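Local coordinates for glutathione peroxidase-like protein (Trypanosoma brucei, PDB 2VUP) that probably reduces peroxides with electrons supplied by tryparedoxin, as a dithiol-dependent member of the glutathione peroxidase family, at residues 61-64 with 65-69; 44-48 with 49-53; 173-176 with 177-180. All coordinates share one frame; numbering follows the deposited sequence.

Contact 1: 61-64 with 65-69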
ATOM      1  N   GLY A  61      15.621   5.326  -1.413  1.00 23.12           N
ATOM      2  CA  GLY A  61      16.183   4.984  -2.724  1.00 23.34           C
ATOM      3  C   GLY A  61      15.147   4.337  -3.635  1.00 23.49           C
ATOM      4  O   GLY A  61      15.315   4.288  -4.859  1.00 23.39           O
ATOM      5  N   TYR A  62      14.066   3.842  -3.031  1.00 23.09           N
ATOM      6  CA  TYR A  62      12.939   3.307  -3.790  1.00 22.89           C
ATOM      7  C   TYR A  62      11.817   4.319  -4.060  1.00 22.66           C
ATOM      8  O   TYR A  62      10.862   3.995  -4.754  1.00 22.62           O
ATOM      9  CB  TYR A  62      12.370   2.070  -3.100  1.00 22.85           C
ATOM     10  CG  TYR A  62      13.247   0.838  -3.178  1.00 22.70           C
ATOM     11  CD1 TYR A  62      13.466   0.193  -4.397  1.00 22.15           C
ATOM     12  CD2 TYR A  62      13.837   0.302  -2.027  1.00 21.70           C
ATOM     13  CE1 TYR A  62      14.263  -0.947  -4.472  1.00 23.53           C
ATOM     14  CE2 TYR A  62      14.634  -0.843  -2.089  1.00 21.39           C
ATOM     15  CZ  TYR A  62      14.839  -1.460  -3.317  1.00 22.61           C
ATOM     16  OH  TYR A  62      15.610  -2.592  -3.403  1.00 23.72           O
ATOM     17  N   THR A  63      11.929   5.533  -3.522  1.00 22.87           N
ATOM     18  CA  THR A  63      10.874   6.553  -3.686  1.00 23.11           C
ATOM     19  C   THR A  63      10.473   6.794  -5.156  1.00 23.72           C
ATOM     20  O   THR A  63       9.295   6.671  -5.502  1.00 23.26           O
ATOM     21  CB  THR A  63      11.234   7.893  -2.996  1.00 23.10           C
ATOM     22  OG1 THR A  63      11.461   7.673  -1.601  1.00 22.40           O
ATOM     23  CG2 THR A  63      10.100   8.915  -3.152  1.00 23.20           C
ATOM     24  N   LYS A  64      11.453   7.124  -6.003  1.00 24.19           N
ATOM     25  CA  LYS A  64      11.211   7.383  -7.429  1.00 24.92           C
ATOM     26  C   LYS A  64      10.553   6.208  -8.119  1.00 24.84           C
ATOM     27  O   LYS A  64       9.450   6.334  -8.648  1.00 25.10           O
ATOM     28  CB  LYS A  64      12.516   7.704  -8.158  1.00 25.41           C
ATOM     29  CG  LYS A  64      12.833   9.187  -8.289  1.00 27.38           C
ATOM     30  CD  LYS A  64      13.693   9.449  -9.542  1.00 29.45           C
ATOM     31  CE  LYS A  64      12.899   9.172 -10.822  1.00 31.74           C
ATOM     32  NZ  LYS A  64      13.617   9.566 -12.080  1.00 33.91           N
ATOM     33  N   GLY A  65      11.239   5.068  -8.112  1.00 24.80           N
ATOM     34  CA  GLY A  65      10.730   3.858  -8.749  1.00 24.96           C
ATOM     35  C   GLY A  65       9.431   3.395  -8.114  1.00 24.75           C
ATOM     36  O   GLY A  65       8.549   2.872  -8.797  1.00 24.85           O
ATOM     37  N   GLY A  66       9.325   3.583  -6.800  1.00 24.58           N
ATOM     38  CA  GLY A  66       8.136   3.182  -6.047  1.00 24.57           C
ATOM     39  C   GLY A  66       6.901   3.949  -6.473  1.00 24.28           C
ATOM     40  O   GLY A  66       5.898   3.354  -6.855  1.00 23.55           O
ATOM     41  N   TYR A  67       6.987   5.274  -6.435  1.00 24.77           N
ATOM     42  CA  TYR A  67       5.848   6.112  -6.822  1.00 25.75           C
ATOM     43  C   TYR A  67       5.499   6.041  -8.309  1.00 26.58           C
ATOM     44  O   TYR A  67       4.340   6.221  -8.678  1.00 26.68           O
ATOM     45  CB  TYR A  67       6.039   7.558  -6.356  1.00 25.34           C
ATOM     46  CG  TYR A  67       5.573   7.803  -4.931  1.00 24.88           C
ATOM     47  CD1 TYR A  67       4.216   7.823  -4.614  1.00 24.92           C
ATOM     48  CD2 TYR A  67       6.490   8.002  -3.899  1.00 24.41           C
ATOM     49  CE1 TYR A  67       3.786   8.038  -3.304  1.00 24.74           C
ATOM     50  CE2 TYR A  67       6.069   8.217  -2.585  1.00 23.64           C
ATOM     51  CZ  TYR A  67       4.723   8.238  -2.300  1.00 23.94           C
ATOM     52  OH  TYR A  67       4.305   8.464  -1.013  1.00 23.98           O
ATOM     53  N   GLU A  68       6.497   5.764  -9.153  1.00 27.81           N
ATOM     54  CA  GLU A  68       6.280   5.627 -10.596  1.00 28.96           C
ATOM     55  C   GLU A  68       5.516   4.351 -10.921  1.00 29.04           C
ATOM     56  O   GLU A  68       4.597   4.367 -11.736  1.00 29.15           O
ATOM     57  CB  GLU A  68       7.607   5.674 -11.371  1.00 28.79           C
ATOM     58  CG  GLU A  68       8.181   7.080 -11.522  1.00 30.04           C
ATOM     59  CD  GLU A  68       9.590   7.112 -12.109  1.00 30.49           C
ATOM     60  OE1 GLU A  68      10.108   8.231 -12.314  1.00 32.59           O
ATOM     61  OE2 GLU A  68      10.180   6.034 -12.358  1.00 32.14           O
ATOM     62  N   THR A  69       5.899   3.251 -10.278  1.00 29.66           N
ATOM     63  CA  THR A  69       5.188   1.986 -10.434  1.00 30.12           C
ATOM     64  C   THR A  69       3.752   2.096  -9.909  1.00 30.53           C
ATOM     65  O   THR A  69       2.805   1.675 -10.590  1.00 30.98           O
ATOM     66  CB  THR A  69       5.946   0.829  -9.759  1.00 30.17           C
ATOM     67  OG1 THR A  69       7.116   0.518 -10.531  1.00 31.78           O
ATOM     68  CG2 THR A  69       5.080  -0.416  -9.652  1.00 29.41           C
TER
HETATM   69  O   HOH W   1      13.899   4.430  -6.978  1.00 26.76           O
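Thr63 and Tyr67, one helical turn apart, meet through carbon: the methyl CG2 of Thr63 lies in the plane of the Tyr67 ring, at its edge, 3.8 Å from Tyr67 CD2. The threonine runs alongside the tyrosine, both leaving the helix in one direction. In Thr63, CG2 stands anti to the backbone N, which brings the methyl to the tyrosine and leaves the hydroxyl beside the backbone N (chi1 -58°). There OG1 hydrogen-bonds to Cys60 N and Ala57 O, so one small residue turns a nonpolar branch forward along the helix and a polar one back to the loop before it.

That loop carries Cys60, the predicted active-site cysteine, and the contact spans the entry into helix 63-77 and its first turns; this is the helix of a beta-alpha-beta unit between strands 51-56 and 83-88. A cysteine loop leading from a central strand into a helix is characteristic of the thioredoxin fold. On the inner side, Phe106 and Phe111 touch Thr63, while Phe111 also meets the Tyr67 ring.

Charge appears on the outer side. Lys64, its chain bent at chi3 (67°), sends NZ to within 3.8 Å of Glu68 OE1, a long salt bridge between exposed groups, and Lys64 CE is the nearer atom at 3.3 Å from that same OE1.

Backbone bonds underlie both pairs. Tyr67 N reaches Thr63 O at 2.9 Å with an almost straight N-H (173°), and Glu68 N bonds to Lys64 O at 3.0 Å. One water donates to Gly61 O and accepts from Gly65 N, its oxygen 3.0 Å from that nitrogen, bridging the entering loop to the first turn.

Contact 2: 44-48 with 49-53; sequences VQHKG and SPLLI
His46 and Leu51 have similar first torsions, CG anti to the carbonyl carbon and beside the backbone N (chi1 -54° in His46, -43° in Leu51), and from these settings their side chains cross at about a right angle. The touch is made by Leu51 CD2, which comes to 3.7 Å from His46 CB and approaches the imidazole ring obliquely. Over the centre of one face of that ring stands Gln45 CG, 3.5 Å above the plane, while His46 NE2 hydrogen-bonds to Tyr41 OH; packing and polar bond together restrict the ring's rotation.

Between the two residues the chain reverses. Ser49 N gives a weak hydrogen bond to His46 O at 3.4 Å, and Gly48 takes a positive phi of 107°. Ser49 OG is bonded to Gly81 O and receives two waters. One of them lies 2.7 Å from Ser49 OG and 2.6 Å from Lys47 O, donating to both; the other, more weakly held by the serine, donates also to Gln45 O. Water therefore ties the serine hydroxyl to two carbonyls of the preceding loop. This is a type II beta turn from His46 to Ser49, with glycine at its third position, delivering the chain into strand 51-56 of the central sheet.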
ATOM      1  N   VAL A  44     -14.162   0.847   2.660  1.00 29.21           N
ATOM      2  CA  VAL A  44     -15.048  -0.210   2.152  1.00 29.92           C
ATOM      3  C   VAL A  44     -15.611   0.114   0.762  1.00 30.09           C
ATOM      4  O   VAL A  44     -16.305  -0.704   0.158  1.00 30.33           O
ATOM      5  CB  VAL A  44     -16.185  -0.563   3.164  1.00 30.13           C
ATOM      6  CG1 VAL A  44     -16.745  -1.959   2.900  1.00 30.37           C
ATOM      7  CG2 VAL A  44     -15.668  -0.497   4.587  1.00 30.84           C
ATOM      8  N   GLN A  45     -15.292   1.303   0.258  1.00 30.59           N
ATOM      9  CA  GLN A  45     -15.659   1.710  -1.092  1.00 30.91           C
ATOM     10  C   GLN A  45     -14.871   0.938  -2.153  1.00 31.27           C
ATOM     11  O   GLN A  45     -15.261   0.902  -3.322  1.00 31.19           O
ATOM     12  CB  GLN A  45     -15.411   3.207  -1.274  1.00 31.08           C
ATOM     13  CG  GLN A  45     -13.940   3.594  -1.271  1.00 31.44           C
ATOM     14  CD  GLN A  45     -13.716   5.067  -1.504  1.00 32.85           C
ATOM     15  OE1 GLN A  45     -14.010   5.592  -2.581  1.00 34.76           O
ATOM     16  NE2 GLN A  45     -13.180   5.744  -0.501  1.00 32.43           N
ATOM     17  N   HIS A  46     -13.749   0.353  -1.738  1.00 31.55           N
ATOM     18  CA  HIS A  46     -12.872  -0.394  -2.639  1.00 31.92           C
ATOM     19  C   HIS A  46     -13.192  -1.892  -2.633  1.00 32.14           C
ATOM     20  O   HIS A  46     -12.603  -2.659  -3.397  1.00 32.22           O
ATOM     21  CB  HIS A  46     -11.397  -0.145  -2.279  1.00 31.59           C
ATOM     22  CG  HIS A  46     -11.018   1.305  -2.236  1.00 31.00           C
ATOM     23  ND1 HIS A  46     -11.139   2.141  -3.325  1.00 29.75           N
ATOM     24  CD2 HIS A  46     -10.521   2.068  -1.232  1.00 30.10           C
ATOM     25  CE1 HIS A  46     -10.731   3.354  -2.996  1.00 30.32           C
ATOM     26  NE2 HIS A  46     -10.349   3.335  -1.732  1.00 29.90           N
ATOM     27  N   LYS A  47     -14.124  -2.297  -1.767  1.00 32.46           N
ATOM     28  CA  LYS A  47     -14.605  -3.676  -1.708  1.00 32.92           C
ATOM     29  C   LYS A  47     -15.290  -4.074  -3.011  1.00 32.90           C
ATOM     30  O   LYS A  47     -16.094  -3.316  -3.557  1.00 33.03           O
ATOM     31  CB  LYS A  47     -15.551  -3.871  -0.519  1.00 33.17           C
ATOM     32  CG  LYS A  47     -16.121  -5.284  -0.378  1.00 34.91           C
ATOM     33  CD  LYS A  47     -16.646  -5.517   1.027  1.00 37.96           C
ATOM     34  CE  LYS A  47     -17.781  -6.526   1.030  1.00 39.75           C
ATOM     35  NZ  LYS A  47     -18.396  -6.616   2.390  1.00 41.25           N
ATOM     36  N   GLY A  48     -14.957  -5.265  -3.502  1.00 32.91           N
ATOM     37  CA  GLY A  48     -15.502  -5.762  -4.762  1.00 32.59           C
ATOM     38  C   GLY A  48     -14.493  -5.760  -5.892  1.00 32.13           C
ATOM     39  O   GLY A  48     -14.717  -6.396  -6.923  1.00 32.65           O
ATOM     40  N   SER A  49     -13.392  -5.033  -5.707  1.00 31.15           N
ATOM     41  CA  SER A  49     -12.298  -5.005  -6.684  1.00 30.38           C
ATOM     42  C   SER A  49     -10.917  -5.007  -6.009  1.00 29.56           C
ATOM     43  O   SER A  49     -10.803  -4.627  -4.837  1.00 29.46           O
ATOM     44  CB  SER A  49     -12.442  -3.831  -7.665  1.00 30.47           C
ATOM     45  OG  SER A  49     -13.125  -2.741  -7.087  1.00 31.42           O
ATOM     46  N   PRO A  50      -9.870  -5.464  -6.734  1.00 28.59           N
ATOM     47  CA  PRO A  50      -8.526  -5.548  -6.155  1.00 27.79           C
ATOM     48  C   PRO A  50      -7.848  -4.205  -5.876  1.00 26.61           C
ATOM     49  O   PRO A  50      -8.150  -3.203  -6.530  1.00 26.70           O
ATOM     50  CB  PRO A  50      -7.738  -6.343  -7.206  1.00 27.88           C
ATOM     51  CG  PRO A  50      -8.445  -6.114  -8.472  1.00 28.24           C
ATOM     52  CD  PRO A  50      -9.897  -5.974  -8.119  1.00 28.75           C
ATOM     53  N   LEU A  51      -6.942  -4.211  -4.900  1.00 25.35           N
ATOM     54  CA  LEU A  51      -6.148  -3.032  -4.523  1.00 24.25           C
ATOM     55  C   LEU A  51      -4.677  -3.412  -4.354  1.00 22.93           C
ATOM     56  O   LEU A  51      -4.353  -4.579  -4.098  1.00 23.04           O
ATOM     57  CB  LEU A  51      -6.603  -2.449  -3.172  1.00 24.16           C
ATOM     58  CG  LEU A  51      -8.029  -2.235  -2.676  1.00 24.96           C
ATOM     59  CD1 LEU A  51      -8.725  -3.544  -2.348  1.00 23.89           C
ATOM     60  CD2 LEU A  51      -7.972  -1.333  -1.424  1.00 24.62           C
ATOM     61  N   LEU A  52      -3.805  -2.411  -4.458  1.00 21.11           N
ATOM     62  CA  LEU A  52      -2.404  -2.559  -4.082  1.00 19.71           C
ATOM     63  C   LEU A  52      -2.046  -1.567  -2.970  1.00 18.70           C
ATOM     64  O   LEU A  52      -2.184  -0.359  -3.137  1.00 18.87           O
ATOM     65  CB  LEU A  52      -1.488  -2.390  -5.302  1.00 19.64           C
ATOM     66  CG  LEU A  52       0.013  -2.684  -5.177  1.00 19.20           C
ATOM     67  CD1 LEU A  52       0.293  -4.158  -4.924  1.00 17.45           C
ATOM     68  CD2 LEU A  52       0.721  -2.220  -6.441  1.00 19.14           C
ATOM     69  N   ILE A  53      -1.605  -2.087  -1.830  1.00 17.60           N
ATOM     70  CA  ILE A  53      -1.279  -1.239  -0.678  1.00 16.14           C
ATOM     71  C   ILE A  53       0.227  -1.175  -0.410  1.00 16.01           C
ATOM     72  O   ILE A  53       0.842  -2.188  -0.083  1.00 15.56           O
ATOM     73  CB  ILE A  53      -2.031  -1.695   0.607  1.00 15.93           C
ATOM     74  CG1 ILE A  53      -3.549  -1.724   0.352  1.00 15.14           C
ATOM     75  CG2 ILE A  53      -1.656  -0.786   1.783  1.00 13.92           C
ATOM     76  CD1 ILE A  53      -4.376  -2.389   1.446  1.00 15.29           C
TER
HETATM   77  O   HOH W   2     -14.708   0.254  -6.469  1.00 41.68           O
HETATM   78  O   HOH W   3     -15.334  -2.033  -5.668  1.00 39.68           O

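Contact 3: 173-176 with 177-180; sequences VKDI and EKKL
Val173 and Glu177 leave the helix in a common direction, the glutamate running alongside the valine. Val173 CG1 rests 3.6 Å from Glu177 OE1 and 3.7 Å from Glu177 CD. Beyond CG the glutamate is extended (chi2 172°), which lays the carboxylate against the valine methyl. Glu177 OE2 is hydrogen-bonded to Tyr77 OH and forms a salt bridge with Lys76 NZ, both at the end of helix 63-77.

Ile176 and Leu180 direct their side chains to the buried side, where Ile176 meets Leu73, and Leu180 meets Tyr77 and Leu156. Leu180 CB sits 3.4 Å from Ile176 O. That oxygen accepts two N-H groups: Leu180 N, in the carbonyl plane at 2.9 Å, and Lys179 N, above the plane at 3.1 Å. On the exposed side, Asp175 OD1 and Lys178 NZ are 4.4 Å apart, too far for a salt bridge, though the opposite charges may attract weakly. Asp175 OD2 instead bonds to Ser172 N, just ahead of the helix.

Such a division between nonpolar and charged faces marks an amphipathic helix, here the C-terminal helix 173-185 packed on the sheet of a thioredoxin fold.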
ATOM      1  N   VAL A 173       6.177  -2.953 -12.385  1.00 28.46           N
ATOM      2  CA  VAL A 173       4.826  -2.974 -12.962  1.00 29.13           C
ATOM      3  C   VAL A 173       4.485  -4.355 -13.502  1.00 29.82           C
ATOM      4  O   VAL A 173       3.439  -4.929 -13.168  1.00 29.96           O
ATOM      5  CB  VAL A 173       4.719  -1.949 -14.115  1.00 29.12           C
ATOM      6  CG1 VAL A 173       3.344  -2.000 -14.774  1.00 29.27           C
ATOM      7  CG2 VAL A 173       5.041  -0.541 -13.620  1.00 28.70           C
ATOM      8  N   LYS A 174       5.393  -4.883 -14.325  1.00 30.71           N
ATOM      9  CA  LYS A 174       5.233  -6.175 -14.989  1.00 31.43           C
ATOM     10  C   LYS A 174       5.215  -7.343 -14.010  1.00 31.77           C
ATOM     11  O   LYS A 174       4.454  -8.299 -14.198  1.00 31.76           O
ATOM     12  CB  LYS A 174       6.310  -6.371 -16.071  1.00 31.92           C
ATOM     13  CG  LYS A 174       7.601  -5.552 -15.872  1.00 33.04           C
ATOM     14  CD  LYS A 174       7.425  -4.100 -16.358  1.00 35.13           C
ATOM     15  CE  LYS A 174       8.417  -3.140 -15.712  1.00 35.89           C
ATOM     16  NZ  LYS A 174       9.819  -3.348 -16.206  1.00 37.71           N
ATOM     17  N   ASP A 175       6.053  -7.264 -12.974  1.00 32.19           N
ATOM     18  CA  ASP A 175       6.049  -8.251 -11.890  1.00 32.84           C
ATOM     19  C   ASP A 175       4.668  -8.318 -11.217  1.00 32.83           C
ATOM     20  O   ASP A 175       4.135  -9.401 -10.981  1.00 32.71           O
ATOM     21  CB  ASP A 175       7.111  -7.915 -10.827  1.00 33.28           C
ATOM     22  CG  ASP A 175       8.553  -8.108 -11.317  1.00 34.69           C
ATOM     23  OD1 ASP A 175       8.800  -8.856 -12.289  1.00 34.94           O
ATOM     24  OD2 ASP A 175       9.460  -7.509 -10.695  1.00 36.38           O
ATOM     25  N   ILE A 176       4.106  -7.149 -10.920  1.00 33.15           N
ATOM     26  CA  ILE A 176       2.820  -7.030 -10.221  1.00 33.48           C
ATOM     27  C   ILE A 176       1.638  -7.393 -11.132  1.00 33.97           C
ATOM     28  O   ILE A 176       0.692  -8.049 -10.691  1.00 33.74           O
ATOM     29  CB  ILE A 176       2.658  -5.620  -9.571  1.00 33.40           C
ATOM     30  CG1 ILE A 176       3.707  -5.429  -8.469  1.00 33.13           C
ATOM     31  CG2 ILE A 176       1.243  -5.414  -9.002  1.00 33.00           C
ATOM     32  CD1 ILE A 176       3.995  -3.987  -8.105  1.00 32.58           C
ATOM     33  N   GLU A 177       1.711  -6.992 -12.400  1.00 34.86           N
ATOM     34  CA  GLU A 177       0.697  -7.379 -13.398  1.00 35.93           C
ATOM     35  C   GLU A 177       0.536  -8.893 -13.552  1.00 36.46           C
ATOM     36  O   GLU A 177      -0.571  -9.378 -13.782  1.00 36.78           O
ATOM     37  CB  GLU A 177       0.984  -6.735 -14.751  1.00 35.84           C
ATOM     38  CG  GLU A 177       0.558  -5.285 -14.824  1.00 36.64           C
ATOM     39  CD  GLU A 177       1.009  -4.596 -16.094  1.00 37.41           C
ATOM     40  OE1 GLU A 177       2.111  -4.895 -16.604  1.00 38.49           O
ATOM     41  OE2 GLU A 177       0.260  -3.732 -16.579  1.00 38.34           O
ATOM     42  N   LYS A 178       1.640  -9.626 -13.413  1.00 37.20           N
ATOM     43  CA  LYS A 178       1.637 -11.092 -13.414  1.00 37.84           C
ATOM     44  C   LYS A 178       0.531 -11.670 -12.524  1.00 38.03           C
ATOM     45  O   LYS A 178      -0.040 -12.719 -12.830  1.00 37.99           O
ATOM     46  CB  LYS A 178       2.989 -11.616 -12.928  1.00 37.98           C
ATOM     47  CG  LYS A 178       3.409 -12.965 -13.494  1.00 38.85           C
ATOM     48  CD  LYS A 178       4.495 -12.789 -14.550  1.00 39.88           C
ATOM     49  CE  LYS A 178       5.856 -12.558 -13.910  1.00 40.57           C
ATOM     50  NZ  LYS A 178       6.804 -11.846 -14.829  1.00 41.61           N
ATOM     51  N   LYS A 179       0.236 -10.977 -11.427  1.00 38.21           N
ATOM     52  CA  LYS A 179      -0.781 -11.419 -10.478  1.00 38.44           C
ATOM     53  C   LYS A 179      -2.064 -10.594 -10.581  1.00 38.51           C
ATOM     54  O   LYS A 179      -3.165 -11.117 -10.376  1.00 38.36           O
ATOM     55  CB  LYS A 179      -0.230 -11.377  -9.045  1.00 38.47           C
ATOM     56  CG  LYS A 179       1.128 -12.058  -8.867  1.00 38.71           C
ATOM     57  CD  LYS A 179       1.042 -13.562  -9.097  1.00 39.74           C
ATOM     58  CE  LYS A 179       2.426 -14.199  -9.098  1.00 40.28           C
ATOM     59  NZ  LYS A 179       2.359 -15.650  -8.776  1.00 39.78           N
ATOM     60  N   LEU A 180      -1.914  -9.310 -10.905  1.00 38.57           N
ATOM     61  CA  LEU A 180      -3.041  -8.381 -10.933  1.00 38.93           C
ATOM     62  C   LEU A 180      -4.018  -8.675 -12.068  1.00 39.50           C
ATOM     63  O   LEU A 180      -5.232  -8.653 -11.864  1.00 39.51           O
ATOM     64  CB  LEU A 180      -2.549  -6.930 -11.001  1.00 38.69           C
ATOM     65  CG  LEU A 180      -3.566  -5.787 -11.077  1.00 38.53           C
ATOM     66  CD1 LEU A 180      -4.563  -5.807  -9.905  1.00 37.75           C
ATOM     67  CD2 LEU A 180      -2.842  -4.452 -11.157  1.00 38.27           C
TER

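In the fold
Contacts 1 and 3 are both partly buried helical turns, whereas contact 2 is a surface turn whose chain becomes buried from Pro50 onward. Contact 2 leads into the first strand, and contact 1 begins the helix, of one beta-alpha-beta unit; they lie on opposite sides of the chain's centre, their own centres 22 Å apart. Contact 3 touches both: Thr69 packs on Val173 and Ile176, while Ile176 reaches Leu52 and Leu180 reaches Pro50. The chemistry follows position. The two helices pair nonpolar inner faces with charged outer ones; the turn relies on waters and a weak backbone bond. Contact 1 alone adjoins the predicted active-site cysteine.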